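PDB 4NAS: ribulose-bisphosphate carboxylase from Alicyclobacillus acidocaldarius subsp. acidocaldarius, which belongs to the ribulose bisphosphate carboxylase large-chain family, which joins an N-terminal domain to a catalytic domain of the TIM-barrel type. Local coordinates for residues R142-I148 with V354-A360; V345-Y349 with A384-G388. All blocks are in the same frame, centred on the assembly; numbering follows the deposited sequence.

Contact 1: R142-I148 with V354-A360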
# COMPACT_ATOMS: atom_id res chain seq x y z
N ARG B 142 -0.51 32.10 13.94
CA ARG B 142 -1.83 31.99 13.34
C ARG B 142 -1.89 30.69 12.54
O ARG B 142 -0.86 30.17 12.10
CB ARG B 142 -2.11 33.18 12.41
CG ARG B 142 -1.16 33.27 11.22
CD ARG B 142 -1.65 34.33 10.23
NE ARG B 142 -0.73 34.57 9.13
CZ ARG B 142 -0.70 33.85 8.01
NH1 ARG B 142 -1.52 32.82 7.87
NH2 ARG B 142 0.17 34.16 7.04
N PRO B 143 -3.09 30.11 12.40
CA PRO B 143 -3.23 29.04 11.41
C PRO B 143 -2.80 29.52 10.03
O PRO B 143 -2.92 30.70 9.69
CB PRO B 143 -4.74 28.76 11.42
CG PRO B 143 -5.15 29.07 12.83
CD PRO B 143 -4.24 30.19 13.31
N LEU B 144 -2.27 28.58 9.24
CA LEU B 144 -1.91 28.86 7.87
C LEU B 144 -3.13 28.67 7.00
O LEU B 144 -4.08 27.99 7.40
CB LEU B 144 -0.82 27.88 7.45
CG LEU B 144 0.63 28.28 7.77
CD1 LEU B 144 0.95 28.24 9.25
CD2 LEU B 144 1.56 27.37 6.98
N VAL B 145 -3.13 29.26 5.81
CA VAL B 145 -4.29 29.13 4.92
C VAL B 145 -3.82 28.50 3.62
O VAL B 145 -2.86 28.99 3.00
CB VAL B 145 -4.96 30.50 4.61
CG1 VAL B 145 -6.13 30.33 3.65
CG2 VAL B 145 -5.43 31.19 5.90
N MSE B 146 -4.48 27.42 3.22
CA MSE B 146 -4.14 26.74 1.98
C MSE B 146 -5.34 26.64 1.02
O MSE B 146 -6.44 26.31 1.45
CB MSE B 146 -3.58 25.34 2.28
CG MSE B 146 -3.21 24.53 1.04
SE MSE B 146 -2.20 22.94 1.63
CE MSE B 146 -3.64 22.05 2.56
N SER B 147 -5.11 26.96 -0.25
CA SER B 147 -6.13 26.83 -1.31
C SER B 147 -5.78 25.65 -2.24
O SER B 147 -4.62 25.26 -2.36
CB SER B 147 -6.28 28.15 -2.10
OG SER B 147 -7.38 28.12 -3.00
N ILE B 148 -6.80 25.03 -2.84
CA ILE B 148 -6.57 23.93 -3.76
C ILE B 148 -7.12 24.27 -5.15
O ILE B 148 -8.26 24.71 -5.26
CB ILE B 148 -7.28 22.64 -3.28
CG1 ILE B 148 -6.87 22.31 -1.84
CG2 ILE B 148 -7.01 21.50 -4.24
CD1 ILE B 148 -7.88 21.49 -1.06
N VAL B 354 -3.29 27.23 17.18
CA VAL B 354 -2.79 27.98 16.03
C VAL B 354 -1.98 27.12 15.04
O VAL B 354 -1.89 27.48 13.86
CB VAL B 354 -1.94 29.21 16.44
CG1 VAL B 354 -2.78 30.21 17.24
CG2 VAL B 354 -0.73 28.79 17.24
N ASP B 355 -1.42 26.00 15.51
CA ASP B 355 -0.62 25.09 14.66
C ASP B 355 -1.52 24.22 13.79
O ASP B 355 -1.76 23.04 14.05
CB ASP B 355 0.32 24.22 15.49
CG ASP B 355 1.52 25.01 16.02
OD1 ASP B 355 1.72 26.17 15.61
OD2 ASP B 355 2.24 24.45 16.86
N LEU B 356 -2.01 24.83 12.73
CA LEU B 356 -3.09 24.27 11.96
C LEU B 356 -2.95 24.82 10.55
O LEU B 356 -2.52 25.95 10.37
CB LEU B 356 -4.41 24.73 12.58
CG LEU B 356 -5.72 24.48 11.83
CD1 LEU B 356 -6.02 22.99 11.80
CD2 LEU B 356 -6.87 25.26 12.48
N VAL B 357 -3.28 24.00 9.56
CA VAL B 357 -3.44 24.52 8.21
C VAL B 357 -4.93 24.52 7.89
O VAL B 357 -5.58 23.47 7.99
CB VAL B 357 -2.71 23.67 7.18
CG1 VAL B 357 -2.95 24.24 5.77
CG2 VAL B 357 -1.21 23.61 7.50
N LEU B 358 -5.48 25.69 7.55
CA LEU B 358 -6.85 25.77 7.08
C LEU B 358 -6.85 25.28 5.63
O LEU B 358 -6.40 25.96 4.71
CB LEU B 358 -7.44 27.19 7.22
CG LEU B 358 -7.58 27.67 8.68
CD1 LEU B 358 -7.73 29.19 8.75
CD2 LEU B 358 -8.74 26.97 9.40
N ASN B 359 -7.31 24.04 5.47
CA ASN B 359 -7.25 23.31 4.22
C ASN B 359 -8.54 23.58 3.45
O ASN B 359 -9.49 22.81 3.53
CB ASN B 359 -7.09 21.82 4.54
CG ASN B 359 -6.81 20.97 3.32
OD1 ASN B 359 -6.88 21.44 2.20
ND2 ASN B 359 -6.53 19.68 3.54
N ALA B 360 -8.58 24.70 2.74
CA ALA B 360 -9.81 25.09 2.07
C ALA B 360 -9.84 24.67 0.59
O ALA B 360 -8.83 24.74 -0.10
CB ALA B 360 -10.01 26.58 2.19
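Met146, Pro143 and Leu358 give up the most surface where strands 144-146 and 357-359 run parallel (23° apart), the first and last strands closing the TIM barrel. Met146, a selenomethionine here, is held by its backbone: its N donates to Leu358 O (2.8 Å) and its O accepts from Ala360 N (3.0 Å). Its side chain follows Val357, CB to CG1 at 3.7 Å, and its CE ends 3.3 Å from Asn359 OD1. Leu358 N in turn donates to Leu144 O (2.7 Å), and Leu144 N to Leu356 O (2.9 Å). Leu358 CD1 lies 4.0 Å from Pro143 CB and 4.2 Å from Val145 CG2, on the face covered by helices 345-352 and 371-386. Pro143 lacks an amide hydrogen; its CA makes CA-H...O contacts, 3.2 Å to Val354 O and 3.3 Å to Leu356 O. Arg142 NH2 forms a salt bridge with Asp173. Main-chain hydrogen bonds thus set the register at this barrel seam, and the side chains add mostly apolar cover.

Contact 2: V345-Y349 with A384-G388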
# COMPACT_ATOMS: atom_id res chain seq x y z
N VAL B 345 -13.82 28.49 11.54
CA VAL B 345 -12.52 28.90 12.07
C VAL B 345 -12.37 28.95 13.61
O VAL B 345 -11.38 28.44 14.14
CB VAL B 345 -11.94 30.17 11.40
CG1 VAL B 345 -10.78 30.75 12.21
CG2 VAL B 345 -11.48 29.86 9.99
N PRO B 346 -13.35 29.54 14.32
CA PRO B 346 -13.20 29.55 15.78
C PRO B 346 -13.24 28.15 16.40
O PRO B 346 -12.53 27.89 17.36
CB PRO B 346 -14.43 30.35 16.25
CG PRO B 346 -14.79 31.19 15.08
CD PRO B 346 -14.51 30.33 13.89
N ARG B 347 -14.07 27.27 15.86
CA ARG B 347 -14.11 25.89 16.33
C ARG B 347 -12.78 25.24 16.03
O ARG B 347 -12.26 24.47 16.84
CB ARG B 347 -15.25 25.10 15.67
CG ARG B 347 -15.27 23.61 16.01
CD ARG B 347 -15.24 23.34 17.53
NE ARG B 347 -16.55 23.51 18.15
CZ ARG B 347 -17.48 22.56 18.17
NH1 ARG B 347 -18.65 22.79 18.74
NH2 ARG B 347 -17.24 21.38 17.59
N LEU B 348 -12.23 25.54 14.86
CA LEU B 348 -10.94 24.97 14.49
C LEU B 348 -9.81 25.44 15.41
O LEU B 348 -8.90 24.67 15.72
CB LEU B 348 -10.62 25.20 13.01
CG LEU B 348 -11.50 24.35 12.08
CD1 LEU B 348 -11.41 24.79 10.62
CD2 LEU B 348 -11.16 22.84 12.23
N TYR B 349 -9.87 26.69 15.86
CA TYR B 349 -8.91 27.17 16.85
C TYR B 349 -9.00 26.35 18.14
O TYR B 349 -8.00 26.03 18.77
CB TYR B 349 -9.17 28.63 17.19
CG TYR B 349 -8.38 29.64 16.40
CD1 TYR B 349 -8.83 30.10 15.17
CD2 TYR B 349 -7.20 30.19 16.92
CE1 TYR B 349 -8.12 31.06 14.46
CE2 TYR B 349 -6.49 31.15 16.20
CZ TYR B 349 -6.96 31.57 14.98
OH TYR B 349 -6.27 32.52 14.25
N ALA B 384 -10.88 38.03 13.58
CA ALA B 384 -11.94 38.12 14.57
C ALA B 384 -11.53 37.35 15.82
O ALA B 384 -11.65 37.86 16.94
CB ALA B 384 -13.27 37.61 14.01
N VAL B 385 -11.06 36.13 15.61
CA VAL B 385 -10.62 35.29 16.73
C VAL B 385 -9.52 35.94 17.55
O VAL B 385 -9.58 35.97 18.78
CB VAL B 385 -10.12 33.92 16.25
CG1 VAL B 385 -9.52 33.15 17.42
CG2 VAL B 385 -11.24 33.14 15.61
N GLU B 386 -8.50 36.44 16.86
CA GLU B 386 -7.36 37.07 17.51
C GLU B 386 -7.79 38.25 18.37
O GLU B 386 -7.14 38.55 19.37
CB GLU B 386 -6.35 37.56 16.47
CG GLU B 386 -5.53 36.45 15.81
CD GLU B 386 -4.49 37.02 14.85
OE1 GLU B 386 -4.41 38.26 14.72
OE2 GLU B 386 -3.75 36.22 14.23
N HIS B 387 -8.87 38.91 17.98
CA HIS B 387 -9.32 40.09 18.71
C HIS B 387 -10.57 39.85 19.57
O HIS B 387 -11.17 40.79 20.10
CB HIS B 387 -9.49 41.28 17.77
CG HIS B 387 -8.20 41.74 17.15
ND1 HIS B 387 -7.67 41.15 16.02
CD2 HIS B 387 -7.32 42.70 17.53
CE1 HIS B 387 -6.53 41.74 15.72
NE2 HIS B 387 -6.30 42.69 16.62
N GLY B 388 -10.93 38.58 19.73
CA GLY B 388 -12.04 38.21 20.59
C GLY B 388 -13.38 38.69 20.08
O GLY B 388 -14.37 38.72 20.81
O HOH W 1 -3.99 33.46 15.73
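This is a small apolar helix-to-helix contact in the outer layer of the catalytic domain, near the surface, where the start of helix 345-352 meets the end of helix 371-386. It buries 180 Å² in all, and Val385 and Tyr349 supply most of it. The CG1 methyl of Val385 sits over one face of the Tyr349 ring, 3.6 Å from the ring centroid and only 2° off the normal, a well-centred CH-pi interaction. Val385 CG2 approaches Pro346 CG at 4.1 Å and Val345 CG1 at 4.2 Å, so the valine spans successive residues of the facing helix. In the TIM-barrel fold these two helices flank strand 357-359 in sequence: helix 345-352 leads into it, and the short helix 362-365 lies between that strand and helix 371-386. Just past the contact a Schellman motif ends helix 371-386, with Gly388 at positive phi as the C-prime residue and its N donating to Val385 O (3.1 Å). At the polar margin a water bridges the helices, its oxygen 2.9 Å from Tyr349 OH and donating to Glu386 OE2 at 3.2 Å. Pro346 and Ala384 also touch Leu391 of the next helix, 391-394.

In the fold
The two contacts form successive layers of the catalytic domain, their centres 13 Å apart. Contact 1 belongs to the barrel wall, about 14 Å from the centre of the chain; contact 2 lies about 24 Å out. Their segments alternate along the sequence and touch directly: Tyr349 OH packs on Pro143 CD at 3.2 Å, and Leu348 CD1 meets Leu358 CD2 at 3.7 Å. Arg142 CB also comes within 3.9 Å of Glu386 OE2. Beyond the C-terminal end of strand 144-146, the side chain of Ile148 lies about 5 Å from a bound calcium ion. Carboxylated Lys176, Asp178 and Glu179 form a calcium site in this same domain.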